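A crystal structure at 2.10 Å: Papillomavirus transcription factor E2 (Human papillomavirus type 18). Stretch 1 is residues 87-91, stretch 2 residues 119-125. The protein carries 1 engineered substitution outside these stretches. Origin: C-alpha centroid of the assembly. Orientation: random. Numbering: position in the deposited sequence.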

ATOM      1  N   CYS A  87     -19.222  -6.263  13.873  1.00 35.53           N
ATOM      2  CA  CYS A  87     -20.170  -6.339  14.962  1.00 36.05           C
ATOM      3  C   CYS A  87     -19.731  -7.394  15.953  1.00 34.33           C
ATOM      4  O   CYS A  87     -19.343  -8.500  15.575  1.00 32.89           O
ATOM      5  N   VAL A  88     -19.795  -7.028  17.223  1.00 33.27           N
ATOM      6  CA  VAL A  88     -19.405  -7.892  18.319  1.00 33.04           C
ATOM      7  C   VAL A  88     -20.628  -8.346  19.114  1.00 34.03           C
ATOM      8  O   VAL A  88     -21.212  -7.558  19.855  1.00 33.32           O
ATOM      9  N   SER A  89     -21.011  -9.609  18.963  1.00 33.52           N
ATOM     10  CA  SER A  89     -22.150 -10.145  19.707  1.00 33.79           C
ATOM     11  C   SER A  89     -21.654 -11.298  20.571  1.00 33.64           C
ATOM     12  O   SER A  89     -20.486 -11.666  20.503  1.00 32.05           O
ATOM     13  N   HIS A  90     -22.546 -11.870  21.372  1.00 33.17           N
ATOM     14  CA  HIS A  90     -22.184 -12.992  22.230  1.00 32.07           C
ATOM     15  C   HIS A  90     -21.891 -14.205  21.346  1.00 31.66           C
ATOM     16  O   HIS A  90     -21.140 -15.093  21.730  1.00 29.94           O
ATOM     17  N   ARG A  91     -22.471 -14.224  20.149  1.00 32.19           N
ATOM     18  CA  ARG A  91     -22.247 -15.327  19.220  1.00 32.47           C
ATOM     19  C   ARG A  91     -20.875 -15.278  18.530  1.00 32.53           C
ATOM     20  O   ARG A  91     -20.320 -16.315  18.164  1.00 32.76           O
ATOM     21  N   THR A 119     -19.916 -22.168  28.449  1.00 55.58           N
ATOM     22  CA  THR A 119     -20.373 -20.818  28.752  1.00 52.52           C
ATOM     23  C   THR A 119     -19.221 -19.853  28.520  1.00 49.72           C
ATOM     24  O   THR A 119     -18.058 -20.225  28.659  1.00 48.41           O
ATOM     25  N   TRP A 120     -19.543 -18.620  28.150  1.00 46.62           N
ATOM     26  CA  TRP A 120     -18.516 -17.614  27.934  1.00 43.66           C
ATOM     27  C   TRP A 120     -19.118 -16.228  28.058  1.00 43.56           C
ATOM     28  O   TRP A 120     -20.323 -16.045  27.887  1.00 43.05           O
ATOM     29  N   GLU A 121     -18.267 -15.258  28.366  1.00 43.51           N
ATOM     30  CA  GLU A 121     -18.689 -13.879  28.538  1.00 44.62           C
ATOM     31  C   GLU A 121     -17.878 -12.998  27.591  1.00 43.14           C
ATOM     32  O   GLU A 121     -16.660 -13.128  27.513  1.00 42.69           O
ATOM     33  N   VAL A 122     -18.551 -12.104  26.876  1.00 42.48           N
ATOM     34  CA  VAL A 122     -17.872 -11.221  25.932  1.00 41.76           C
ATOM     35  C   VAL A 122     -17.771  -9.783  26.431  1.00 43.80           C
ATOM     36  O   VAL A 122     -18.767  -9.182  26.841  1.00 43.24           O
ATOM     37  N   HIS A 123     -16.561  -9.237  26.393  1.00 45.71           N
ATOM     38  CA  HIS A 123     -16.327  -7.866  26.814  1.00 48.39           C
ATOM     39  C   HIS A 123     -15.733  -7.065  25.663  1.00 50.11           C
ATOM     40  O   HIS A 123     -14.780  -7.494  25.018  1.00 49.66           O
ATOM     41  N   PHE A 124     -16.310  -5.901  25.400  1.00 51.97           N
ATOM     42  CA  PHE A 124     -15.809  -5.045  24.339  1.00 54.43           C
ATOM     43  C   PHE A 124     -15.539  -3.691  24.967  1.00 56.82           C
ATOM     44  O   PHE A 124     -16.459  -2.897  25.181  1.00 57.58           O
ATOM     45  N   GLY A 125     -14.271  -3.434  25.267  1.00 58.73           N
ATOM     46  CA  GLY A 125     -13.913  -2.179  25.890  1.00 61.18           C
ATOM     47  C   GLY A 125     -14.466  -2.152  27.299  1.00 62.83           C
ATOM     48  O   GLY A 125     -14.125  -3.002  28.123  1.00 62.73           O
TER

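Strand 120-124 runs roughly antiparallel to the strand that includes Cys-87 and Val-88, their directions 146° apart, but the axes come no closer than 8.2 Å, so side chains must fill the gap between them. Thr-119, just before the strand, points away and makes no contact.

Trp-120 is the first residue to engage. Its CA-to-CB bond runs sideways, but chi1 of 70° (p) and chi2 of 87° bring the indole to His-90, itself a t rotamer with chi2 of -92°. The imidazole and the five-membered ring of the indole form an offset stack, with centroids 3.9 Å apart and planes only 11° from parallel; CE1 of His-90 lies 3.3 Å from CE2 of Trp-120. Two reciprocal hydrogen bonds pin the pair: NE1 of Trp-120 donates to O of His-90 at 2.8 Å, and NE2 of His-90 donates to O of Trp-120 at 2.9 Å. Flat aromatic rings with N-H groups suit this place, since each ring stacks on the other while capturing a backbone carbonyl.

Glu-121 points away, and its OE1 accepts a hydrogen bond from NE2 of His-123 at 2.8 Å, joining two polar side chains that both turn from the contact.

Between them, Val-122 (t) points toward stretch 1. Its CG1 meets CG1 of Val-88 at 4.0 Å, while its CG2 lies 3.9 Å from CA of His-90. A compact, branched apolar side chain suits this buried position, where it can touch both neighbors.

Phe-124, also t and directed toward stretch 1, offers a ring face to Val-88 (t): CG2 of the valine sits 3.6 Å from CE1 of Phe-124, in a CH-pi contact. Val-88 thus packs against both apolar residues, whereas Cys-87 points away. Gly-125 follows the strand with a positive phi of 69°, a conformation that favors glycine.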

ATOM      1  CB  CYS A  87     -21.563  -6.660  14.438  1.00 38.98           C
ATOM      2  SG  CYS A  87     -22.274  -5.316  13.492  1.00 43.96           S
ATOM      3  CB  VAL A  88     -18.447  -7.145  19.278  1.00 31.43           C
ATOM      4  CG1 VAL A  88     -17.990  -8.063  20.390  1.00 30.20           C
ATOM      5  CG2 VAL A  88     -17.257  -6.595  18.502  1.00 30.25           C
ATOM      6  CB  SER A  89     -23.215 -10.678  18.757  1.00 34.13           C
ATOM      7  OG  SER A  89     -22.754 -11.849  18.106  1.00 34.71           O
ATOM      8  CB  HIS A  90     -23.324 -13.298  23.206  1.00 33.52           C
ATOM      9  CG  HIS A  90     -23.013 -14.394  24.178  1.00 34.53           C
ATOM     10  ND1 HIS A  90     -23.330 -15.714  23.937  1.00 35.03           N
ATOM     11  CD2 HIS A  90     -22.384 -14.371  25.377  1.00 34.63           C
ATOM     12  CE1 HIS A  90     -22.908 -16.457  24.946  1.00 34.53           C
ATOM     13  NE2 HIS A  90     -22.329 -15.667  25.832  1.00 35.18           N
ATOM     14  CB  ARG A  91     -23.347 -15.361  18.155  1.00 33.52           C
ATOM     15  CG  ARG A  91     -23.041 -16.346  17.032  1.00 37.47           C
ATOM     16  CD  ARG A  91     -24.157 -16.469  16.008  1.00 41.20           C
ATOM     17  NE  ARG A  91     -23.676 -17.174  14.822  1.00 45.18           N
ATOM     18  CZ  ARG A  91     -24.401 -17.402  13.732  1.00 47.27           C
ATOM     19  NH1 ARG A  91     -25.659 -16.984  13.666  1.00 48.56           N
ATOM     20  NH2 ARG A  91     -23.862 -18.040  12.701  1.00 47.99           N
ATOM     21  CB  THR A 119     -20.835 -20.718  30.232  1.00 52.91           C
ATOM     22  OG1 THR A 119     -22.241 -20.965  30.306  1.00 53.99           O
ATOM     23  CG2 THR A 119     -20.535 -19.347  30.824  1.00 53.95           C
ATOM     24  CB  TRP A 120     -17.850 -17.800  26.565  1.00 40.66           C
ATOM     25  CG  TRP A 120     -18.713 -17.461  25.397  1.00 37.68           C
ATOM     26  CD1 TRP A 120     -18.873 -16.230  24.824  1.00 36.10           C
ATOM     27  CD2 TRP A 120     -19.533 -18.361  24.648  1.00 36.70           C
ATOM     28  NE1 TRP A 120     -19.736 -16.312  23.766  1.00 34.17           N
ATOM     29  CE2 TRP A 120     -20.159 -17.608  23.634  1.00 33.84           C
ATOM     30  CE3 TRP A 120     -19.804 -19.735  24.738  1.00 36.17           C
ATOM     31  CZ2 TRP A 120     -21.038 -18.176  22.714  1.00 34.07           C
ATOM     32  CZ3 TRP A 120     -20.677 -20.301  23.828  1.00 35.88           C
ATOM     33  CH2 TRP A 120     -21.287 -19.521  22.824  1.00 35.80           C
ATOM     34  CB  GLU A 121     -18.438 -13.465  29.985  1.00 47.74           C
ATOM     35  CG  GLU A 121     -19.420 -12.464  30.553  1.00 53.23           C
ATOM     36  CD  GLU A 121     -19.165 -12.191  32.028  1.00 55.99           C
ATOM     37  OE1 GLU A 121     -18.121 -11.579  32.356  1.00 56.56           O
ATOM     38  OE2 GLU A 121     -20.004 -12.602  32.858  1.00 57.43           O
ATOM     39  CB  VAL A 122     -18.594 -11.200  24.563  1.00 39.04           C
ATOM     40  CG1 VAL A 122     -17.789 -10.395  23.574  1.00 37.43           C
ATOM     41  CG2 VAL A 122     -18.803 -12.617  24.055  1.00 38.29           C
ATOM     42  CB  HIS A 123     -15.365  -7.814  28.004  1.00 50.14           C
ATOM     43  CG  HIS A 123     -15.923  -8.392  29.267  1.00 52.80           C
ATOM     44  ND1 HIS A 123     -15.345  -8.176  30.499  1.00 54.12           N
ATOM     45  CD2 HIS A 123     -16.997  -9.185  29.490  1.00 53.93           C
ATOM     46  CE1 HIS A 123     -16.040  -8.809  31.427  1.00 54.20           C
ATOM     47  NE2 HIS A 123     -17.049  -9.428  30.841  1.00 54.91           N
ATOM     48  CB  PHE A 124     -16.839  -4.900  23.219  1.00 53.32           C
ATOM     49  CG  PHE A 124     -16.285  -4.280  21.963  1.00 53.67           C
ATOM     50  CD1 PHE A 124     -17.139  -3.838  20.957  1.00 53.70           C
ATOM     51  CD2 PHE A 124     -14.913  -4.146  21.779  1.00 53.91           C
ATOM     52  CE1 PHE A 124     -16.634  -3.273  19.787  1.00 53.58           C
ATOM     53  CE2 PHE A 124     -14.399  -3.580  20.610  1.00 53.72           C
ATOM     54  CZ  PHE A 124     -15.262  -3.143  19.615  1.00 53.21           C
TER